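Local coordinates for AP endonuclease, family protein 2 (Mycobacterium smegmatis, PDB 5TNV) that binds magnesium in a xylose isomerase-like TIM barrel and may act as a metal-dependent endonuclease, at residues Q189-M194 with Y247-H252; L220-G225 with E239-V244; E174-L179 with K211-D216. All blocks are in the same frame, centred on the assembly; numbering follows the deposited sequence.

Contact 1: Q189-M194 with Y247-H252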
loop_
_atom_site.group_PDB
_atom_site.type_symbol
_atom_site.label_atom_id
_atom_site.label_comp_id
_atom_site.label_asym_id
_atom_site.label_seq_id
_atom_site.Cartn_x
_atom_site.Cartn_y
_atom_site.Cartn_z
ATOM N N GLN A 189 12.336 32.317 -6.137
ATOM C CA GLN A 189 12.181 31.849 -7.508
ATOM C C GLN A 189 10.746 31.450 -7.796
ATOM O O GLN A 189 9.965 31.125 -6.867
ATOM C CB GLN A 189 13.117 30.689 -7.827
ATOM C CG GLN A 189 14.579 31.043 -7.715
ATOM C CD GLN A 189 15.498 29.919 -8.189
ATOM O OE1 GLN A 189 15.124 29.047 -8.929
ATOM N NE2 GLN A 189 16.736 30.000 -7.774
ATOM N N LEU A 190 10.417 31.462 -9.090
ATOM C CA LEU A 190 9.188 30.900 -9.641
ATOM C C LEU A 190 9.437 29.457 -10.087
ATOM O O LEU A 190 10.500 29.203 -10.677
ATOM C CB LEU A 190 8.742 31.742 -10.827
ATOM C CG LEU A 190 7.347 31.410 -11.394
ATOM C CD1 LEU A 190 6.284 31.946 -10.460
ATOM C CD2 LEU A 190 7.243 31.984 -12.787
ATOM N N SER A 191 8.492 28.580 -9.847
ATOM C CA SER A 191 8.559 27.221 -10.355
ATOM C C SER A 191 7.331 26.955 -11.238
ATOM O O SER A 191 6.254 27.481 -10.979
ATOM C CB SER A 191 8.645 26.197 -9.236
ATOM O OG SER A 191 9.083 24.943 -9.739
ATOM N N LEU A 192 7.551 26.129 -12.265
ATOM C CA LEU A 192 6.548 25.752 -13.240
ATOM C C LEU A 192 6.199 24.282 -13.122
ATOM O O LEU A 192 7.024 23.405 -13.341
ATOM C CB LEU A 192 7.053 26.005 -14.670
ATOM C CG LEU A 192 7.659 27.393 -14.944
ATOM C CD1 LEU A 192 8.151 27.447 -16.380
ATOM C CD2 LEU A 192 6.634 28.492 -14.645
ATOM N N GLU A 193 4.947 24.022 -12.718
ATOM C CA GLU A 193 4.500 22.668 -12.394
ATOM C C GLU A 193 4.141 21.872 -13.641
ATOM O O GLU A 193 3.159 22.177 -14.343
ATOM C CB GLU A 193 3.303 22.758 -11.428
ATOM C CG GLU A 193 2.797 21.423 -10.976
ATOM C CD GLU A 193 1.657 21.556 -9.961
ATOM O OE1 GLU A 193 1.435 22.659 -9.434
ATOM O OE2 GLU A 193 1.004 20.503 -9.671
ATOM N N MET A 194 4.895 20.801 -13.875
ATOM C CA MET A 194 4.563 19.897 -14.972
ATOM C C MET A 194 3.224 19.241 -14.719
ATOM O O MET A 194 2.955 18.758 -13.613
ATOM C CB MET A 194 5.668 18.851 -15.139
ATOM C CG MET A 194 6.980 19.451 -15.604
ATOM S SD MET A 194 8.319 18.292 -15.849
ATOM C CE MET A 194 7.606 17.229 -17.124
ATOM N N TYR A 247 16.898 21.038 -14.324
ATOM C CA TYR A 247 16.238 22.316 -14.482
ATOM C C TYR A 247 15.273 22.632 -13.340
ATOM O O TYR A 247 14.536 23.615 -13.428
ATOM C CB TYR A 247 15.460 22.346 -15.807
ATOM C CG TYR A 247 16.315 22.069 -17.006
ATOM C CD1 TYR A 247 17.005 23.098 -17.601
ATOM C CD2 TYR A 247 16.439 20.789 -17.536
ATOM C CE1 TYR A 247 17.801 22.871 -18.704
ATOM C CE2 TYR A 247 17.253 20.539 -18.621
ATOM C CZ TYR A 247 17.918 21.594 -19.192
ATOM O OH TYR A 247 18.733 21.352 -20.328
ATOM N N SER A 248 15.232 21.784 -12.307
ATOM C CA SER A 248 14.223 21.833 -11.264
ATOM C C SER A 248 14.648 22.636 -10.037
ATOM O O SER A 248 15.740 22.445 -9.496
ATOM C CB SER A 248 13.844 20.399 -10.881
ATOM O OG SER A 248 13.228 19.722 -11.948
ATOM N N ASN A 249 13.712 23.451 -9.560
ATOM C CA ASN A 249 13.973 24.310 -8.370
ATOM C C ASN A 249 12.968 24.073 -7.240
ATOM O O ASN A 249 13.038 24.772 -6.232
ATOM C CB ASN A 249 14.070 25.777 -8.748
ATOM C CG ASN A 249 12.743 26.323 -9.265
ATOM O OD1 ASN A 249 11.808 25.597 -9.576
ATOM N ND2 ASN A 249 12.678 27.633 -9.444
ATOM N N PHE A 250 12.054 23.136 -7.391
ATOM C CA PHE A 250 10.957 22.877 -6.449
ATOM C C PHE A 250 10.399 21.513 -6.830
ATOM O O PHE A 250 10.564 21.101 -7.968
ATOM C CB PHE A 250 9.898 23.967 -6.620
ATOM C CG PHE A 250 8.675 23.838 -5.732
ATOM C CD1 PHE A 250 8.791 23.675 -4.362
ATOM C CD2 PHE A 250 7.391 23.925 -6.281
ATOM C CE1 PHE A 250 7.697 23.594 -3.546
ATOM C CE2 PHE A 250 6.277 23.850 -5.455
ATOM C CZ PHE A 250 6.416 23.715 -4.094
ATOM N N TRP A 251 9.705 20.845 -5.912
ATOM C CA TRP A 251 9.293 19.470 -6.226
ATOM C C TRP A 251 8.017 19.087 -5.448
ATOM O O TRP A 251 8.079 18.779 -4.278
ATOM C CB TRP A 251 10.452 18.532 -5.908
ATOM C CG TRP A 251 10.379 17.170 -6.556
ATOM C CD1 TRP A 251 9.389 16.568 -7.298
ATOM C CD2 TRP A 251 11.465 16.217 -6.500
ATOM N NE1 TRP A 251 9.797 15.312 -7.682
ATOM C CE2 TRP A 251 11.057 15.076 -7.216
ATOM C CE3 TRP A 251 12.705 16.269 -5.907
ATOM C CZ2 TRP A 251 11.904 13.977 -7.339
ATOM C CZ3 TRP A 251 13.565 15.171 -6.019
ATOM C CH2 TRP A 251 13.145 14.038 -6.731
ATOM N N HIS A 252 6.899 19.060 -6.170
ATOM C CA HIS A 252 5.691 18.343 -5.754
ATOM C C HIS A 252 5.993 16.850 -5.963
ATOM O O HIS A 252 6.257 16.443 -7.099
ATOM C CB HIS A 252 4.481 18.717 -6.586
ATOM C CG HIS A 252 3.839 20.022 -6.325
ATOM N ND1 HIS A 252 2.634 20.333 -6.910
ATOM C CD2 HIS A 252 4.265 21.076 -5.565
ATOM C CE1 HIS A 252 2.352 21.549 -6.471
ATOM N NE2 HIS A 252 3.271 22.037 -5.665
#

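Contact 2: L220-G225 with E239-V244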
loop_
_atom_site.group_PDB
_atom_site.type_symbol
_atom_site.label_atom_id
_atom_site.label_comp_id
_atom_site.label_asym_id
_atom_site.label_seq_id
_atom_site.Cartn_x
_atom_site.Cartn_y
_atom_site.Cartn_z
ATOM N N LEU A 220 11.755 24.387 -13.204
ATOM C CA LEU A 220 10.685 23.390 -13.266
ATOM C C LEU A 220 10.356 22.835 -11.882
ATOM O O LEU A 220 11.208 22.731 -11.000
ATOM C CB LEU A 220 11.064 22.227 -14.196
ATOM C CG LEU A 220 11.259 22.564 -15.654
ATOM C CD1 LEU A 220 11.705 21.295 -16.398
ATOM C CD2 LEU A 220 9.974 23.133 -16.245
ATOM N N ASN A 221 9.116 22.363 -11.778
ATOM C CA ASN A 221 8.623 21.546 -10.669
ATOM C C ASN A 221 8.225 20.212 -11.315
ATOM O O ASN A 221 7.157 20.128 -11.957
ATOM C CB ASN A 221 7.454 22.228 -9.979
ATOM C CG ASN A 221 6.684 21.299 -9.078
ATOM O OD1 ASN A 221 7.104 20.171 -8.795
ATOM N ND2 ASN A 221 5.534 21.772 -8.605
ATOM N N PRO A 222 9.052 19.187 -11.206
ATOM C CA PRO A 222 8.865 17.932 -11.905
ATOM C C PRO A 222 7.879 17.029 -11.149
ATOM O O PRO A 222 8.259 16.004 -10.571
ATOM C CB PRO A 222 10.274 17.354 -11.983
ATOM C CG PRO A 222 10.890 17.780 -10.691
ATOM C CD PRO A 222 10.340 19.173 -10.457
ATOM N N ASP A 223 6.591 17.414 -11.180
ATOM C CA ASP A 223 5.530 16.671 -10.473
ATOM C C ASP A 223 5.137 15.487 -11.350
ATOM O O ASP A 223 4.030 15.437 -11.898
ATOM C CB ASP A 223 4.375 17.591 -10.180
ATOM C CG ASP A 223 3.313 16.993 -9.283
ATOM O OD1 ASP A 223 3.422 15.807 -8.864
ATOM O OD2 ASP A 223 2.332 17.731 -8.985
ATOM N N LEU A 224 6.073 14.544 -11.498
ATOM C CA LEU A 224 5.881 13.500 -12.510
ATOM C C LEU A 224 4.870 12.460 -12.061
ATOM O O LEU A 224 4.411 11.679 -12.933
ATOM C CB LEU A 224 7.203 12.881 -12.952
ATOM C CG LEU A 224 8.213 13.864 -13.530
ATOM C CD1 LEU A 224 9.383 13.122 -14.153
ATOM C CD2 LEU A 224 7.587 14.826 -14.514
ATOM N N GLY A 225 4.454 12.433 -10.820
ATOM C CA GLY A 225 3.286 11.644 -10.471
ATOM C C GLY A 225 2.070 12.024 -11.338
ATOM O O GLY A 225 1.255 11.149 -11.631
ATOM N N GLU A 239 13.966 7.736 -16.557
ATOM C CA GLU A 239 14.325 8.454 -17.752
ATOM C C GLU A 239 13.746 9.874 -17.695
ATOM O O GLU A 239 14.409 10.880 -17.989
ATOM C CB GLU A 239 13.863 7.746 -19.009
ATOM C CG GLU A 239 14.041 8.449 -20.323
ATOM C CD GLU A 239 13.358 7.805 -21.482
ATOM O OE1 GLU A 239 13.434 6.508 -21.533
ATOM O OE2 GLU A 239 12.800 8.608 -22.294
ATOM N N MET A 240 12.467 9.966 -17.306
ATOM C CA MET A 240 11.830 11.288 -17.307
ATOM C C MET A 240 12.472 12.201 -16.284
ATOM O O MET A 240 12.751 13.374 -16.557
ATOM C CB MET A 240 10.334 11.160 -16.995
ATOM C CG MET A 240 9.522 10.337 -18.028
ATOM S SD MET A 240 7.753 10.650 -17.934
ATOM C CE MET A 240 7.282 9.795 -16.438
ATOM N N TYR A 241 12.702 11.714 -15.060
ATOM C CA TYR A 241 13.311 12.521 -14.019
ATOM C C TYR A 241 14.730 12.930 -14.380
ATOM O O TYR A 241 15.124 14.056 -14.123
ATOM C CB TYR A 241 13.263 11.808 -12.674
ATOM C CG TYR A 241 12.012 12.079 -11.862
ATOM C CD1 TYR A 241 11.740 13.373 -11.409
ATOM C CD2 TYR A 241 11.125 11.071 -11.504
ATOM C CE1 TYR A 241 10.630 13.673 -10.670
ATOM C CE2 TYR A 241 9.991 11.366 -10.749
ATOM C CZ TYR A 241 9.763 12.667 -10.325
ATOM O OH TYR A 241 8.657 13.036 -9.561
ATOM N N ALA A 242 15.513 12.039 -15.006
ATOM C CA ALA A 242 16.844 12.436 -15.414
ATOM C C ALA A 242 16.839 13.634 -16.372
ATOM O O ALA A 242 17.741 14.476 -16.343
ATOM C CB ALA A 242 17.581 11.229 -16.073
ATOM N N LYS A 243 15.835 13.732 -17.205
ATOM C CA LYS A 243 15.771 14.831 -18.139
ATOM C C LYS A 243 15.464 16.149 -17.436
ATOM O O LYS A 243 15.994 17.169 -17.853
ATOM C CB LYS A 243 14.699 14.552 -19.197
ATOM C CG LYS A 243 15.047 13.621 -20.300
ATOM C CD LYS A 243 13.892 13.539 -21.293
ATOM C CE LYS A 243 14.423 12.610 -22.347
ATOM N NZ LYS A 243 13.412 12.543 -23.411
ATOM N N VAL A 244 14.513 16.131 -16.519
ATOM C CA VAL A 244 13.995 17.389 -15.980
ATOM C C VAL A 244 14.648 17.836 -14.677
ATOM O O VAL A 244 14.639 19.050 -14.376
ATOM C CB VAL A 244 12.452 17.387 -15.848
ATOM C CG1 VAL A 244 11.807 17.287 -17.229
ATOM C CG2 VAL A 244 11.970 16.281 -14.925
#

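Contact 3: E174-L179 with K211-D216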
loop_
_atom_site.group_PDB
_atom_site.type_symbol
_atom_site.label_atom_id
_atom_site.label_comp_id
_atom_site.label_asym_id
_atom_site.label_seq_id
_atom_site.Cartn_x
_atom_site.Cartn_y
_atom_site.Cartn_z
ATOM N N GLU A 174 5.925 35.044 -21.882
ATOM C CA GLU A 174 6.048 36.463 -21.499
ATOM C C GLU A 174 5.648 36.642 -20.057
ATOM O O GLU A 174 6.346 37.331 -19.299
ATOM C CB GLU A 174 5.162 37.337 -22.409
ATOM C CG GLU A 174 5.070 38.827 -22.181
ATOM C CD GLU A 174 4.031 39.464 -23.112
ATOM O OE1 GLU A 174 3.924 39.114 -24.309
ATOM O OE2 GLU A 174 3.265 40.344 -22.666
ATOM N N ARG A 175 4.520 36.047 -19.677
ATOM C CA ARG A 175 4.021 36.223 -18.297
ATOM C C ARG A 175 4.873 35.486 -17.270
ATOM O O ARG A 175 5.101 35.969 -16.162
ATOM C CB ARG A 175 2.552 35.867 -18.221
ATOM C CG ARG A 175 1.705 36.912 -18.947
ATOM C CD ARG A 175 0.218 36.577 -18.902
ATOM N NE ARG A 175 -0.536 37.657 -19.514
ATOM C CZ ARG A 175 -1.839 37.666 -19.753
ATOM N NH1 ARG A 175 -2.617 36.661 -19.400
ATOM N NH2 ARG A 175 -2.455 38.694 -20.356
ATOM N N VAL A 176 5.400 34.320 -17.621
ATOM C CA VAL A 176 6.375 33.621 -16.775
ATOM C C VAL A 176 7.586 34.493 -16.531
ATOM O O VAL A 176 8.049 34.591 -15.397
ATOM C CB VAL A 176 6.744 32.242 -17.393
ATOM C CG1 VAL A 176 7.980 31.705 -16.719
ATOM C CG2 VAL A 176 5.551 31.285 -17.210
ATOM N N ARG A 177 8.134 35.090 -17.597
ATOM C CA ARG A 177 9.290 35.948 -17.409
ATOM C C ARG A 177 9.019 37.137 -16.519
ATOM O O ARG A 177 9.830 37.542 -15.700
ATOM C CB ARG A 177 9.837 36.432 -18.755
ATOM C CG ARG A 177 10.472 35.351 -19.623
ATOM C CD ARG A 177 10.686 35.885 -21.048
ATOM N NE ARG A 177 11.392 35.005 -21.893
ATOM C CZ ARG A 177 11.538 35.156 -23.190
ATOM N NH1 ARG A 177 10.975 36.165 -23.819
ATOM N NH2 ARG A 177 12.254 34.216 -23.810
ATOM N N GLU A 178 7.847 37.727 -16.690
ATOM C CA GLU A 178 7.434 38.858 -15.854
ATOM C C GLU A 178 7.407 38.458 -14.390
ATOM O O GLU A 178 7.888 39.169 -13.485
ATOM C CB GLU A 178 6.051 39.344 -16.311
ATOM C CG GLU A 178 5.455 40.492 -15.599
ATOM C CD GLU A 178 4.028 40.804 -16.072
ATOM O OE1 GLU A 178 3.731 40.624 -17.305
ATOM O OE2 GLU A 178 3.370 41.176 -15.075
ATOM N N LEU A 179 6.816 37.283 -14.091
ATOM C CA LEU A 179 6.842 36.775 -12.727
ATOM C C LEU A 179 8.235 36.465 -12.249
ATOM O O LEU A 179 8.591 36.775 -11.098
ATOM C CB LEU A 179 5.910 35.547 -12.598
ATOM C CG LEU A 179 4.413 35.850 -12.767
ATOM C CD1 LEU A 179 3.641 34.512 -12.847
ATOM C CD2 LEU A 179 3.884 36.712 -11.641
ATOM N N LYS A 211 13.925 26.266 -21.331
ATOM C CA LYS A 211 14.994 26.863 -22.136
ATOM C C LYS A 211 14.510 28.105 -22.868
ATOM O O LYS A 211 15.195 29.131 -22.921
ATOM C CB LYS A 211 15.500 25.801 -23.163
ATOM C CG LYS A 211 16.386 24.724 -22.467
ATOM C CD LYS A 211 17.111 23.823 -23.436
ATOM C CE LYS A 211 17.924 22.772 -22.696
ATOM N NZ LYS A 211 19.346 23.127 -22.388
ATOM N N ASP A 212 13.310 28.069 -23.419
ATOM C CA ASP A 212 12.751 29.232 -24.093
ATOM C C ASP A 212 12.510 30.383 -23.120
ATOM O O ASP A 212 12.735 31.547 -23.493
ATOM C CB ASP A 212 11.450 28.888 -24.826
ATOM C CG ASP A 212 11.669 28.101 -26.078
ATOM O OD1 ASP A 212 12.768 28.108 -26.675
ATOM O OD2 ASP A 212 10.684 27.495 -26.572
ATOM N N VAL A 213 12.046 30.105 -21.916
ATOM C CA VAL A 213 11.847 31.144 -20.911
ATOM C C VAL A 213 13.176 31.837 -20.618
ATOM O O VAL A 213 13.200 33.050 -20.490
ATOM C CB VAL A 213 11.250 30.525 -19.652
ATOM C CG1 VAL A 213 11.364 31.444 -18.443
ATOM C CG2 VAL A 213 9.800 30.116 -19.881
ATOM N N ASP A 214 14.283 31.105 -20.477
ATOM C CA ASP A 214 15.638 31.656 -20.365
ATOM C C ASP A 214 15.727 32.656 -19.218
ATOM O O ASP A 214 16.117 33.830 -19.394
ATOM C CB ASP A 214 16.070 32.317 -21.680
ATOM C CG ASP A 214 17.548 32.611 -21.693
ATOM O OD1 ASP A 214 18.308 31.943 -20.959
ATOM O OD2 ASP A 214 17.976 33.521 -22.435
ATOM N N HIS A 215 15.350 32.236 -18.043
ATOM C CA HIS A 215 15.298 33.145 -16.877
ATOM C C HIS A 215 15.898 32.444 -15.677
ATOM O O HIS A 215 15.417 31.360 -15.271
ATOM C CB HIS A 215 13.830 33.561 -16.641
ATOM C CG HIS A 215 13.752 34.757 -15.741
ATOM N ND1 HIS A 215 14.166 34.750 -14.415
ATOM C CD2 HIS A 215 13.315 36.019 -16.018
ATOM C CE1 HIS A 215 13.940 35.996 -13.980
ATOM N NE2 HIS A 215 13.443 36.765 -14.912
ATOM N N ASP A 216 16.895 33.071 -15.049
ATOM C CA ASP A 216 17.601 32.444 -13.945
ATOM C C ASP A 216 16.848 32.440 -12.617
ATOM O O ASP A 216 17.382 31.879 -11.640
ATOM C CB ASP A 216 18.984 33.046 -13.748
ATOM C CG ASP A 216 19.037 34.465 -13.293
ATOM O OD1 ASP A 216 18.006 35.090 -13.000
ATOM O OD2 ASP A 216 20.186 34.976 -13.258
#

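Contact 1: Q189-M194 with Y247-H252
Asn249 meets strand 189-193 with both ends of its side-chain amide. ND2 gives one hydrogen bond to Gln189 OE1 (2.9 Å) and another to the backbone oxygen of Leu190 (ND2 to O, 3.0 Å), each with an N-H...O angle of 167°. Both acceptors lie in the Asn249 amide plane, so the two N-H bonds fix the rotation of that group. The acceptors are used differently: ND2 is only modestly tilted from the carbonyl plane of Gln189, its amide turned 39° against that of Asn249, but stands well above the carbonyl plane of Leu190. On the other end, OD1 accepts from Ser191 OG at 2.8 Å. With CG of Asn249 between its backbone N and carbonyl carbon, the amide is held up against the strand. Ser191 OG also packs on Phe250 CB (3.4 Å) and lies at the edge of that ring, in its plane.

Farther along, Glu193 extends fully from the strand, and its carboxylate plane stands 69° from the His252 ring. Glu193 OE2 and His252 ND1 are 3.2 Å apart without a hydrogen bond, because both are ligands of one magnesium ion. Their remaining polar atoms are held from outside: Asn139 ND2 donates to Glu193 OE1, and Ser104 OG pairs with His252 NE2, which would orient both ligands. Asp223 completes the protein part of the site. Metal ligands contributed by two separate strands and by the turn just past a third are characteristic of the xylose isomerase-like TIM-barrel metal centre.

Contact 2: L220-G225 with E239-V244
Leu224 is the main bump of this contact, its CD1 methyl pushed into a hollow on helix 237-244 formed by Met240, Tyr241 and Val244, while CB and CG run along the Tyr241 ring. CD1 sits over the middle of that ring, 3.5 Å from the centroid and 6° off the normal, a well-centred CH-pi contact. The same methyl touches Met240 CB at 3.6 Å and lies near Val244 CG2 at 4.2 Å. Leu224 CG is anti to its carbonyl carbon (chi1 -58°), which carries CG and CD1 toward the helix.

The hollow is met by a segment that leaves strand 218-221 at the metal-binding end of the TIM barrel and bends through two inverse gamma turns, centred on Pro222 and Asp223. Asp223 CB points away from the helix, and its OD2 binds magnesium; Pro222 and Leu224, flanking it, face the helix instead.

Val244 CG2 in turn projects against Pro222 CB (3.6 Å), while Leu220 CD1 reaches Val244 CB at 4.0 Å, their side chains crossing at about a right angle. The Tyr241 hydroxyl lies 3.2 Å (OH to O) from the Pro222 carbonyl, but it also hydrogen-bonds with Tyr281 OH and accepts from Trp251 NE1.

Contact 3: E174-L179 with K211-D216
The backbone oxygen of Asp212 takes the shortest polar bond here, from Arg177 NH2 at 2.7 Å. Its N-H...O angle is a bent 136°, and the oxygen is tilted 22° from the guanidinium plane. Beside it, Arg177 NE donates to Val213 O at 3.0 Å and rather straighter, 160°, with this oxygen close to the guanidinium plane. The two donors thus engage successive carbonyls, and together they would restrict rotation of the group. Arg177 runs extended from CG to NE, which carries the guanidinium across from helix 169-185 to the C-terminal end of helix 203-213.

These are consecutive outer helices of the TIM barrel, linked through strand 189-193. Helix 203-213 ends where Asp214 takes up positive phi, and a positively charged donor at such carbonyls would suit the negative pole of the helix dipole.

Next to the arginine, Val176 CG1 and Val213 CG1 meet at 3.8 Å, crossing at about a right angle; Val176 also packs on Leu190 and Leu192 of the strand. The aliphatic part of Arg177 continues this packing, its CG 4.2 Å from Val213 CG1. His215 approaches loosely, its NE2 3.8 Å from the backbone O of Arg177; this nitrogen instead hydrogen-bonds to Asp181 OD1.

Contacts 1 and 2 are buried and share the magnesium site: contact 1 supplies Glu193 and His252, contact 2 Asp223. They touch through Asn221: its N lies 2.8 Å from Leu192 O of the neighbouring strand and its OD1 2.9 Å from His252 N, both probable hydrogen bonds. Contact 3 is partly buried, about 13 Å from contact 1 and 19 Å from contact 2, measured between centres. It joins the helices before and after strand 189-193, with Leu190 and Leu192 reaching Val176. Chemistry follows place: hydrogen bonds of a side-chain amide, and metal ligation, inside the barrel, apolar shape-fitting behind the metal-bearing turn, and arginine-to-carbonyl bonds beside a valine pair in the outer layer.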